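Hemolysin-like protein containing CBS domains (Oenococcus oeni, PDB 3OCO) is of unknown function, but its paired CBS domains are those of a membrane protein of the UPF0053 family that may bind flavin adenine dinucleotide. Local coordinates at residues Pro57-Tyr70 and Pro117-Ile131. Residues are numbered along the deposited sequence; the frame is centred on the assembly and turned at random.
Sequences PVTADNDKDKIIGY and PMAIVIDEYGGTSGI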
ATOM      1  N   PRO A  57       3.852   9.301  -9.919  1.00 40.09           N
ATOM      2  CA  PRO A  57       4.931   9.533 -10.877  1.00 33.63           C
ATOM      3  C   PRO A  57       5.151  11.030 -11.048  1.00 25.53           C
ATOM      4  O   PRO A  57       4.173  11.804 -11.153  1.00 22.61           O
ATOM      5  CB  PRO A  57       4.367   8.954 -12.168  1.00 38.09           C
ATOM      6  CG  PRO A  57       3.341   7.967 -11.726  1.00 37.36           C
ATOM      7  CD  PRO A  57       2.728   8.560 -10.514  1.00 35.29           C
ATOM      8  N   VAL A  58       6.417  11.437 -11.004  1.00 17.58           N
ATOM      9  CA  VAL A  58       6.814  12.820 -11.230  0.60 22.35           C
ATOM     10  C   VAL A  58       7.319  13.004 -12.677  1.00 31.82           C
ATOM     11  O   VAL A  58       8.232  12.306 -13.093  1.00 33.40           O
ATOM     12  CB  VAL A  58       7.930  13.230 -10.246  0.60 23.92           C
ATOM     13  CG1 VAL A  58       8.500  14.593 -10.612  0.60 27.73           C
ATOM     14  CG2 VAL A  58       7.411  13.219  -8.803  0.60 21.07           C
ATOM     15  N   THR A  59       6.723  13.932 -13.433  1.00 29.96           N
ATOM     16  CA  THR A  59       7.142  14.199 -14.808  1.00 35.37           C
ATOM     17  C   THR A  59       8.154  15.335 -14.878  1.00 38.16           C
ATOM     18  O   THR A  59       8.160  16.235 -14.040  1.00 48.69           O
ATOM     19  CB  THR A  59       5.949  14.581 -15.725  1.00 29.02           C
ATOM     20  OG1 THR A  59       5.407  15.846 -15.332  1.00 30.84           O
ATOM     21  CG2 THR A  59       4.856  13.551 -15.660  1.00 30.40           C
ATOM     22  N   ALA A  60       9.022  15.282 -15.874  1.00 39.26           N
ATOM     23  CA  ALA A  60       9.817  16.453 -16.246  1.00 43.99           C
ATOM     24  C   ALA A  60       9.063  17.225 -17.319  1.00 39.09           C
ATOM     25  O   ALA A  60       8.413  16.627 -18.177  1.00 38.29           O
ATOM     26  CB  ALA A  60      11.197  16.036 -16.765  1.00 41.33           C
ATOM     27  N   ASP A  61       9.121  18.550 -17.261  1.00 37.16           N
ATOM     28  CA  ASP A  61       8.594  19.364 -18.351  1.00 40.47           C
ATOM     29  C   ASP A  61       7.101  19.132 -18.590  1.00 41.62           C
ATOM     30  O   ASP A  61       6.596  19.376 -19.684  1.00 41.97           O
ATOM     31  CB  ASP A  61       9.382  19.085 -19.642  1.00 53.10           C
ATOM     32  CG  ASP A  61      10.851  19.528 -19.551  1.00 61.89           C
ATOM     33  OD1 ASP A  61      11.111  20.656 -19.072  1.00 66.21           O
ATOM     34  OD2 ASP A  61      11.746  18.757 -19.967  1.00 57.29           O
ATOM     35  N   ASN A  62       6.406  18.650 -17.562  1.00 47.47           N
ATOM     36  CA  ASN A  62       4.977  18.358 -17.652  1.00 41.00           C
ATOM     37  C   ASN A  62       4.650  17.327 -18.724  1.00 38.80           C
ATOM     38  O   ASN A  62       3.538  17.293 -19.254  1.00 42.06           O
ATOM     39  CB  ASN A  62       4.180  19.641 -17.893  1.00 43.85           C
ATOM     40  CG  ASN A  62       3.872  20.380 -16.607  1.00 54.74           C
ATOM     41  OD1 ASN A  62       3.174  19.861 -15.724  1.00 56.67           O
ATOM     42  ND2 ASN A  62       4.393  21.595 -16.490  1.00 51.16           N
ATOM     43  N   ASP A  63       5.624  16.479 -19.027  1.00 35.02           N
ATOM     44  CA  ASP A  63       5.478  15.488 -20.087  1.00 39.54           C
ATOM     45  C   ASP A  63       5.297  14.101 -19.481  1.00 24.44           C
ATOM     46  O   ASP A  63       6.204  13.598 -18.830  1.00 22.04           O
ATOM     47  CB  ASP A  63       6.737  15.508 -20.970  1.00 44.53           C
ATOM     48  CG  ASP A  63       6.532  14.836 -22.318  1.00 52.53           C
ATOM     49  OD1 ASP A  63       5.489  14.176 -22.521  1.00 49.58           O
ATOM     50  OD2 ASP A  63       7.422  14.981 -23.181  1.00 60.58           O
ATOM     51  N   LYS A  64       4.148  13.472 -19.700  1.00 23.42           N
ATOM     52  CA  LYS A  64       3.964  12.098 -19.188  1.00 32.78           C
ATOM     53  C   LYS A  64       5.061  11.159 -19.657  1.00 32.97           C
ATOM     54  O   LYS A  64       5.392  10.207 -18.957  1.00 31.99           O
ATOM     55  CB  LYS A  64       2.606  11.499 -19.566  1.00 33.19           C
ATOM     56  CG  LYS A  64       1.428  12.011 -18.755  1.00 36.26           C
ATOM     57  CD  LYS A  64       0.135  11.852 -19.553  1.00 42.55           C
ATOM     58  CE  LYS A  64      -0.749  10.743 -19.006  1.00 39.46           C
ATOM     59  NZ  LYS A  64      -1.483  11.210 -17.814  1.00 22.47           N
ATOM     60  N   ASP A  65       5.639  11.431 -20.829  1.00 31.18           N
ATOM     61  CA  ASP A  65       6.660  10.545 -21.399  1.00 30.41           C
ATOM     62  C   ASP A  65       8.047  10.779 -20.794  1.00 33.82           C
ATOM     63  O   ASP A  65       9.012  10.097 -21.141  1.00 38.28           O
ATOM     64  CB  ASP A  65       6.690  10.644 -22.930  1.00 31.22           C
ATOM     65  CG  ASP A  65       5.406  10.142 -23.575  1.00 33.95           C
ATOM     66  OD1 ASP A  65       5.035   8.986 -23.301  1.00 41.56           O
ATOM     67  OD2 ASP A  65       4.761  10.891 -24.344  1.00 28.44           O
ATOM     68  N   LYS A  66       8.125  11.730 -19.869  1.00 29.35           N
ATOM     69  CA  LYS A  66       9.354  12.012 -19.132  1.00 30.79           C
ATOM     70  C   LYS A  66       9.212  11.832 -17.593  1.00 36.91           C
ATOM     71  O   LYS A  66       9.381  12.801 -16.819  1.00 27.79           O
ATOM     72  CB  LYS A  66       9.809  13.445 -19.436  1.00 24.59           C
ATOM     73  CG  LYS A  66      10.279  13.677 -20.883  1.00 40.45           C
ATOM     74  CD  LYS A  66      10.637  15.141 -21.099  1.00 43.06           C
ATOM     75  CE  LYS A  66      10.991  15.463 -22.549  1.00 60.15           C
ATOM     76  NZ  LYS A  66      11.005  16.955 -22.795  1.00 61.22           N
ATOM     77  N   ILE A  67       8.904  10.613 -17.151  1.00 31.83           N
ATOM     78  CA  ILE A  67       8.842  10.316 -15.710  1.00 31.21           C
ATOM     79  C   ILE A  67      10.241  10.204 -15.110  1.00 32.39           C
ATOM     80  O   ILE A  67      11.001   9.316 -15.472  1.00 37.92           O
ATOM     81  CB  ILE A  67       8.115   8.977 -15.400  1.00 40.57           C
ATOM     82  CG1 ILE A  67       6.696   8.957 -15.971  1.00 33.47           C
ATOM     83  CG2 ILE A  67       8.102   8.724 -13.894  1.00 35.55           C
ATOM     84  CD1 ILE A  67       5.998  10.263 -15.840  1.00 37.97           C
ATOM     85  N   ILE A  68      10.583  11.087 -14.184  1.00 29.16           N
ATOM     86  CA  ILE A  68      11.920  11.062 -13.588  1.00 33.43           C
ATOM     87  C   ILE A  68      11.983  10.406 -12.185  1.00 45.42           C
ATOM     88  O   ILE A  68      13.070  10.147 -11.658  1.00 46.26           O
ATOM     89  CB  ILE A  68      12.502  12.478 -13.527  1.00 35.57           C
ATOM     90  CG1 ILE A  68      11.386  13.489 -13.283  1.00 31.16           C
ATOM     91  CG2 ILE A  68      13.178  12.837 -14.843  1.00 32.15           C
ATOM     92  CD1 ILE A  68      11.879  14.856 -12.856  1.00 33.24           C
ATOM     93  N   GLY A  69      10.823  10.135 -11.592  1.00 35.38           N
ATOM     94  CA  GLY A  69      10.761   9.516 -10.272  1.00 33.86           C
ATOM     95  C   GLY A  69       9.344   9.462  -9.718  1.00 32.39           C
ATOM     96  O   GLY A  69       8.385   9.602 -10.481  1.00 26.86           O
ATOM     97  N   TYR A  70       9.193   9.273  -8.404  1.00 32.90           N
ATOM     98  CA  TYR A  70       7.857   9.343  -7.808  1.00 23.01           C
ATOM     99  C   TYR A  70       7.835  10.174  -6.558  1.00 23.17           C
ATOM    100  O   TYR A  70       8.875  10.347  -5.910  1.00 22.12           O
ATOM    101  CB  TYR A  70       7.279   7.958  -7.522  1.00 21.67           C
ATOM    102  CG  TYR A  70       7.790   7.304  -6.254  1.00 31.39           C
ATOM    103  CD1 TYR A  70       7.022   7.291  -5.083  1.00 31.90           C
ATOM    104  CD2 TYR A  70       9.027   6.680  -6.229  1.00 32.46           C
ATOM    105  CE1 TYR A  70       7.495   6.679  -3.917  1.00 22.54           C
ATOM    106  CE2 TYR A  70       9.505   6.068  -5.082  1.00 35.34           C
ATOM    107  CZ  TYR A  70       8.740   6.071  -3.928  1.00 34.33           C
ATOM    108  OH  TYR A  70       9.248   5.453  -2.804  1.00 42.12           O
ATOM    109  N   PRO A 117       9.611   1.188  -5.204  1.00 38.28           N
ATOM    110  CA  PRO A 117       8.280   0.581  -5.196  1.00 38.83           C
ATOM    111  C   PRO A 117       7.542   0.906  -6.494  1.00 36.99           C
ATOM    112  O   PRO A 117       6.358   0.609  -6.656  1.00 26.12           O
ATOM    113  CB  PRO A 117       7.594   1.273  -4.010  1.00 38.90           C
ATOM    114  CG  PRO A 117       8.479   2.486  -3.664  1.00 41.86           C
ATOM    115  CD  PRO A 117       9.567   2.567  -4.698  1.00 38.37           C
HETATM  116  N   MSE A 118       8.246   1.524  -7.435  1.00 45.40           N
HETATM  117  CA  MSE A 118       7.617   1.838  -8.702  1.00 39.07           C
HETATM  118  C   MSE A 118       8.484   1.494  -9.897  1.00 41.32           C
HETATM  119  O   MSE A 118       9.648   1.873  -9.968  1.00 42.58           O
HETATM  120  CB  MSE A 118       7.176   3.296  -8.768  1.00 35.45           C
HETATM  121  CG  MSE A 118       6.557   3.642 -10.121  1.00 38.81           C
HETATM  122 SE   MSE A 118       5.551   5.291 -10.127  0.86 50.80          SE
HETATM  123  CE  MSE A 118       6.940   6.574 -10.567  1.00202.83           C
ATOM    124  N   ALA A 119       7.898   0.754 -10.823  1.00 39.73           N
ATOM    125  CA  ALA A 119       8.527   0.489 -12.100  1.00 40.66           C
ATOM    126  C   ALA A 119       7.770   1.271 -13.153  1.00 40.49           C
ATOM    127  O   ALA A 119       6.537   1.323 -13.126  1.00 38.36           O
ATOM    128  CB  ALA A 119       8.468  -0.975 -12.405  1.00 40.61           C
ATOM    129  N   ILE A 120       8.502   1.891 -14.074  1.00 30.46           N
ATOM    130  CA  ILE A 120       7.862   2.593 -15.169  1.00 24.82           C
ATOM    131  C   ILE A 120       8.028   1.744 -16.417  1.00 32.81           C
ATOM    132  O   ILE A 120       9.160   1.400 -16.792  1.00 31.60           O
ATOM    133  CB  ILE A 120       8.476   4.009 -15.398  1.00 34.91           C
ATOM    134  CG1 ILE A 120       8.096   4.970 -14.272  1.00 44.28           C
ATOM    135  CG2 ILE A 120       7.934   4.610 -16.654  1.00 23.97           C
ATOM    136  CD1 ILE A 120       8.529   4.541 -12.915  1.00 51.12           C
ATOM    137  N   VAL A 121       6.905   1.390 -17.042  1.00 29.09           N
ATOM    138  CA  VAL A 121       6.935   0.571 -18.250  1.00 34.50           C
ATOM    139  C   VAL A 121       7.136   1.461 -19.496  1.00 40.18           C
ATOM    140  O   VAL A 121       6.311   2.343 -19.768  1.00 39.02           O
ATOM    141  CB  VAL A 121       5.654  -0.286 -18.401  1.00 30.18           C
ATOM    142  CG1 VAL A 121       5.828  -1.305 -19.520  1.00 25.23           C
ATOM    143  CG2 VAL A 121       5.326  -1.008 -17.104  1.00 29.63           C
ATOM    144  N   ILE A 122       8.229   1.229 -20.234  1.00 40.28           N
ATOM    145  CA  ILE A 122       8.662   2.110 -21.342  1.00 40.81           C
ATOM    146  C   ILE A 122       8.449   1.473 -22.714  1.00 37.91           C
ATOM    147  O   ILE A 122       8.711   0.289 -22.887  1.00 42.23           O
ATOM    148  CB  ILE A 122      10.183   2.384 -21.287  1.00 54.19           C
ATOM    149  CG1 ILE A 122      10.799   1.939 -19.969  1.00 63.52           C
ATOM    150  CG2 ILE A 122      10.495   3.833 -21.551  1.00 62.10           C
ATOM    151  CD1 ILE A 122      12.298   1.719 -20.095  1.00 72.24           C
ATOM    152  N   ASP A 123       8.031   2.258 -23.705  1.00 38.12           N
ATOM    153  CA  ASP A 123       7.880   1.725 -25.059  1.00 37.91           C
ATOM    154  C   ASP A 123       9.212   1.675 -25.825  1.00 44.45           C
ATOM    155  O   ASP A 123      10.260   2.007 -25.280  1.00 46.72           O
ATOM    156  CB  ASP A 123       6.785   2.460 -25.853  1.00 37.48           C
ATOM    157  CG  ASP A 123       7.104   3.932 -26.093  1.00 43.13           C
ATOM    158  OD1 ASP A 123       8.293   4.318 -26.028  1.00 43.09           O
ATOM    159  OD2 ASP A 123       6.152   4.705 -26.356  1.00 36.08           O
ATOM    160  N   GLU A 124       9.162   1.236 -27.077  1.00 52.03           N
ATOM    161  CA  GLU A 124      10.359   1.135 -27.918  1.00 59.12           C
ATOM    162  C   GLU A 124      11.040   2.487 -28.147  1.00 52.40           C
ATOM    163  O   GLU A 124      12.251   2.557 -28.320  1.00 53.34           O
ATOM    164  CB  GLU A 124       9.992   0.511 -29.261  1.00 65.78           C
ATOM    165  CG  GLU A 124       8.581   0.867 -29.691  1.00 81.37           C
ATOM    166  CD  GLU A 124       8.249   0.393 -31.088  1.00 94.20           C
ATOM    167  OE1 GLU A 124       9.188   0.048 -31.839  1.00101.07           O
ATOM    168  OE2 GLU A 124       7.045   0.372 -31.435  1.00 96.32           O
ATOM    169  N   TYR A 125      10.252   3.557 -28.137  1.00 44.99           N
ATOM    170  CA  TYR A 125      10.767   4.904 -28.334  1.00 42.49           C
ATOM    171  C   TYR A 125      11.236   5.550 -27.039  1.00 45.42           C
ATOM    172  O   TYR A 125      11.745   6.675 -27.044  1.00 36.09           O
ATOM    173  CB  TYR A 125       9.682   5.774 -28.953  1.00 43.56           C
ATOM    174  CG  TYR A 125       9.036   5.115 -30.139  1.00 51.89           C
ATOM    175  CD1 TYR A 125       7.850   4.410 -30.005  1.00 54.32           C
ATOM    176  CD2 TYR A 125       9.634   5.173 -31.396  1.00 55.23           C
ATOM    177  CE1 TYR A 125       7.266   3.795 -31.104  1.00 61.79           C
ATOM    178  CE2 TYR A 125       9.062   4.563 -32.494  1.00 55.64           C
ATOM    179  CZ  TYR A 125       7.883   3.880 -32.348  1.00 58.63           C
ATOM    180  OH  TYR A 125       7.320   3.278 -33.445  1.00 60.53           O
ATOM    181  N   GLY A 126      11.046   4.855 -25.922  1.00 51.04           N
ATOM    182  CA  GLY A 126      11.353   5.447 -24.632  1.00 45.17           C
ATOM    183  C   GLY A 126      10.282   6.400 -24.125  1.00 43.00           C
ATOM    184  O   GLY A 126      10.540   7.199 -23.226  1.00 47.01           O
ATOM    185  N   GLY A 127       9.081   6.331 -24.700  1.00 38.14           N
ATOM    186  CA  GLY A 127       7.913   6.960 -24.091  1.00 41.20           C
ATOM    187  C   GLY A 127       7.393   6.108 -22.927  1.00 46.34           C
ATOM    188  O   GLY A 127       7.974   5.069 -22.640  1.00 40.78           O
ATOM    189  N   THR A 128       6.306   6.539 -22.275  1.00 44.07           N
ATOM    190  CA  THR A 128       5.722   5.854 -21.103  1.00 26.99           C
ATOM    191  C   THR A 128       4.470   5.047 -21.457  1.00 28.81           C
ATOM    192  O   THR A 128       3.444   5.627 -21.810  1.00 43.35           O
ATOM    193  CB  THR A 128       5.273   6.879 -20.041  1.00 27.17           C
ATOM    194  OG1 THR A 128       6.412   7.596 -19.540  1.00 28.48           O
ATOM    195  CG2 THR A 128       4.551   6.174 -18.886  1.00 32.44           C
ATOM    196  N   SER A 129       4.551   3.720 -21.360  1.00 26.27           N
ATOM    197  CA  SER A 129       3.401   2.844 -21.609  1.00 31.60           C
ATOM    198  C   SER A 129       2.466   2.756 -20.401  1.00 37.13           C
ATOM    199  O   SER A 129       1.251   2.651 -20.548  1.00 40.99           O
ATOM    200  CB  SER A 129       3.879   1.438 -21.968  1.00 40.15           C
ATOM    201  OG  SER A 129       4.755   1.487 -23.072  1.00 51.58           O
ATOM    202  N   GLY A 130       3.050   2.802 -19.211  1.00 36.69           N
ATOM    203  CA  GLY A 130       2.302   2.797 -17.968  1.00 16.86           C
ATOM    204  C   GLY A 130       3.238   2.497 -16.806  1.00 34.55           C
ATOM    205  O   GLY A 130       4.469   2.440 -16.995  1.00 22.77           O
ATOM    206  N   ILE A 131       2.668   2.307 -15.606  1.00 24.30           N
ATOM    207  CA  ILE A 131       3.469   2.047 -14.421  1.00 28.37           C
ATOM    208  C   ILE A 131       2.978   0.810 -13.674  1.00 32.29           C
ATOM    209  O   ILE A 131       1.843   0.357 -13.864  1.00 37.00           O
ATOM    210  CB  ILE A 131       3.451   3.241 -13.421  1.00 27.66           C
ATOM    211  CG1 ILE A 131       2.092   3.365 -12.719  1.00 35.62           C
ATOM    212  CG2 ILE A 131       3.824   4.533 -14.099  1.00 23.26           C
ATOM    213  CD1 ILE A 131       2.012   4.512 -11.707  1.00 38.49           C
TER
HETATM  214  O   HOH W   1       9.244   7.708 -19.159  1.00 28.11           O
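M118 and T128 of one CBS repeat meet the hairpin 57-70 of the other, M118 through apolar contacts and T128 through polar ones. M118 is a selenomethionine. Its CG lies anti to the backbone N (chi1 178°), and the chain bends only at chi3 (89°). This carries the methyl group across to P57, G69 and Y70. M118 CE lies 3.4 Å from Y70 CB, and M118 SE packs 3.8 Å from P57 CG. P57 CG also touches I131 CD1 at 3.7 Å, the two side chains crossing at about a right angle. Next to them, I67 CG2 meets I120 CG1 at 3.8 Å. At one end of this layer P117 crosses the phenol end of Y70, with P117 CD 3.5 Å from Y70 CE2. R55 touches both Y70 and P117.

The polar contacts gather where the start of strand 128-132 meets the corner at K64 and D65. T128 OG1 gives its proton to K64 O at 2.9 Å, reaching the carbonyl off its axis and tilted 22° from its plane. T128 N donates to D65 OD1 at 2.9 Å in an almost straight bond. The carboxylate oxygen uses its anti lone pair. A water donates to both T128 OG1 and D65 O and so bridges the segments. D63 OD1 accepts from D65 N in an Asx turn, which probably helps shape the corner that carries D65. G127 CA packs 3.6 Å from D65 OD1.

The two hairpins belong to separate sheets, one from each CBS repeat. Apolar side chains, most of them buried, make up one part of the contact. T128 uses both its hydroxyl and its backbone N-H to hold the corner against strand 128-132. Together the packing and the directed bonds probably help set how the two repeats sit against each other.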